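Foldase protein PrsA (Streptococcus pneumoniae, PDB 5TVL) probably assists the folding of secreted proteins outside the cell membrane and carries a peptidyl-prolyl cis-trans isomerase domain. Local coordinates at residues K22-P25 / S26-Q29. Numbering follows the deposited sequence.
Sequences KNNP and SAQQ
N24 holds CG opposite its own backbone N (chi1 -171°), which, with chi2 -82°, brings OD1 to the N-H groups at the start of helix 25-44, while Q28 keeps CG opposite its carbonyl carbon and runs out extended back towards the preceding loop. N24 is the N-cap: OD1 accepts from two backbone N-H groups, weakly from S26 N at 3.1 Å, where the bond is strongly bent, 120° at the hydrogen, and weakly from A27 N at 3.4 Å. P25 follows as the first helical residue. Regular helix bonding then takes over, Q28 N giving to N24 O at 3.0 Å and Q29 N to P25 O at 3.1 Å. From the end of Q28, NE2 reaches K22 O at 3.0 Å, arriving in the carbonyl plane on a lone pair, with that oxygen close to the plane of the amide. F265 and, from helix 266-270, I268 pack on the same side chain. The cap sits at a subunit interface: N24 ND2 bonds S26 OG of the second subunit, and the reciprocal bond forms too, while S26 OG also hydrogen-bonds D114 OD2 of the third subunit. Thus one asparagine amide divides its work, oxygen to its own helix start and nitrogen to a neighbouring chain, and the amide of Q28, a buried residue, ties the loop from helix 14-21 to the next helix.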
ATOM      1  N   LYS A  22     -13.998  -4.150 -31.479  1.00 32.71           N
ATOM      2  CA  LYS A  22     -12.750  -3.371 -31.365  1.00 34.01           C
ATOM      3  C   LYS A  22     -12.895  -2.003 -30.679  1.00 34.76           C
ATOM      4  O   LYS A  22     -11.910  -1.454 -30.197  1.00 36.83           O
ATOM      5  CB  LYS A  22     -12.089  -3.190 -32.741  1.00 34.86           C
ATOM      6  CG  LYS A  22     -12.825  -2.278 -33.714  1.00 36.86           C
ATOM      7  CD  LYS A  22     -12.029  -2.094 -34.994  1.00 38.90           C
ATOM      8  CE  LYS A  22     -12.573  -0.950 -35.835  1.00 40.62           C
ATOM      9  NZ  LYS A  22     -11.751  -0.741 -37.059  1.00 43.11           N
ATOM     10  N   ASN A  23     -14.106  -1.453 -30.659  1.00 38.55           N
ATOM     11  CA  ASN A  23     -14.389  -0.208 -29.934  1.00 42.22           C
ATOM     12  C   ASN A  23     -14.738  -0.412 -28.456  1.00 39.47           C
ATOM     13  O   ASN A  23     -14.799   0.561 -27.702  1.00 40.04           O
ATOM     14  CB  ASN A  23     -15.509   0.559 -30.640  1.00 44.78           C
ATOM     15  CG  ASN A  23     -15.118   0.981 -32.046  1.00 48.58           C
ATOM     16  OD1 ASN A  23     -14.148   1.721 -32.232  1.00 48.24           O
ATOM     17  ND2 ASN A  23     -15.860   0.507 -33.044  1.00 50.87           N
ATOM     18  N   ASN A  24     -14.964  -1.662 -28.044  1.00 36.93           N
ATOM     19  CA  ASN A  24     -15.309  -1.982 -26.659  1.00 36.29           C
ATOM     20  C   ASN A  24     -14.065  -1.811 -25.778  1.00 37.14           C
ATOM     21  O   ASN A  24     -13.044  -2.454 -26.038  1.00 36.17           O
ATOM     22  CB  ASN A  24     -15.844  -3.416 -26.560  1.00 35.22           C
ATOM     23  CG  ASN A  24     -16.429  -3.732 -25.196  1.00 35.47           C
ATOM     24  OD1 ASN A  24     -15.705  -4.056 -24.262  1.00 40.35           O
ATOM     25  ND2 ASN A  24     -17.744  -3.658 -25.082  1.00 36.74           N
ATOM     26  N   PRO A  25     -14.136  -0.942 -24.742  1.00 37.52           N
ATOM     27  CA  PRO A  25     -12.983  -0.712 -23.851  1.00 35.76           C
ATOM     28  C   PRO A  25     -12.339  -2.003 -23.320  1.00 33.18           C
ATOM     29  O   PRO A  25     -11.114  -2.151 -23.366  1.00 30.25           O
ATOM     30  CB  PRO A  25     -13.580   0.103 -22.697  1.00 36.97           C
ATOM     31  CG  PRO A  25     -14.780   0.762 -23.262  1.00 38.74           C
ATOM     32  CD  PRO A  25     -15.287  -0.087 -24.389  1.00 37.77           C
ATOM     33  N   SER A  26     -13.180  -2.921 -22.848  1.00 31.62           N
ATOM     34  CA  SER A  26     -12.739  -4.215 -22.317  1.00 31.28           C
ATOM     35  C   SER A  26     -11.957  -5.021 -23.365  1.00 29.37           C
ATOM     36  O   SER A  26     -10.940  -5.633 -23.047  1.00 28.86           O
ATOM     37  CB  SER A  26     -13.950  -5.027 -21.823  1.00 31.84           C
ATOM     38  OG  SER A  26     -13.578  -5.985 -20.849  1.00 32.73           O
ATOM     39  N   ALA A  27     -12.439  -5.003 -24.605  1.00 28.48           N
ATOM     40  CA  ALA A  27     -11.772  -5.684 -25.718  1.00 29.18           C
ATOM     41  C   ALA A  27     -10.434  -5.037 -26.097  1.00 29.63           C
ATOM     42  O   ALA A  27      -9.487  -5.732 -26.465  1.00 29.75           O
ATOM     43  CB  ALA A  27     -12.692  -5.732 -26.930  1.00 28.82           C
ATOM     44  N   GLN A  28     -10.356  -3.714 -26.008  1.00 29.96           N
ATOM     45  CA  GLN A  28      -9.097  -3.010 -26.252  1.00 34.89           C
ATOM     46  C   GLN A  28      -8.023  -3.363 -25.212  1.00 34.97           C
ATOM     47  O   GLN A  28      -6.837  -3.407 -25.535  1.00 34.13           O
ATOM     48  CB  GLN A  28      -9.327  -1.500 -26.300  1.00 39.47           C
ATOM     49  CG  GLN A  28     -10.159  -1.058 -27.497  1.00 41.50           C
ATOM     50  CD  GLN A  28     -10.593   0.393 -27.428  1.00 44.47           C
ATOM     51  OE1 GLN A  28     -10.394   1.073 -26.421  1.00 48.82           O
ATOM     52  NE2 GLN A  28     -11.196   0.874 -28.509  1.00 47.50           N
ATOM     53  N   GLN A  29      -8.455  -3.615 -23.975  1.00 36.02           N
ATOM     54  CA  GLN A  29      -7.575  -4.092 -22.901  1.00 34.86           C
ATOM     55  C   GLN A  29      -7.050  -5.512 -23.177  1.00 36.61           C
ATOM     56  O   GLN A  29      -5.920  -5.841 -22.806  1.00 37.59           O
ATOM     57  CB  GLN A  29      -8.315  -4.049 -21.551  1.00 35.38           C
ATOM     58  CG  GLN A  29      -7.428  -4.157 -20.313  1.00 37.98           C
ATOM     59  CD  GLN A  29      -6.500  -2.956 -20.109  1.00 36.86           C
ATOM     60  OE1 GLN A  29      -6.878  -1.806 -20.355  1.00 35.36           O
ATOM     61  NE2 GLN A  29      -5.279  -3.223 -19.646  1.00 34.35           N
TER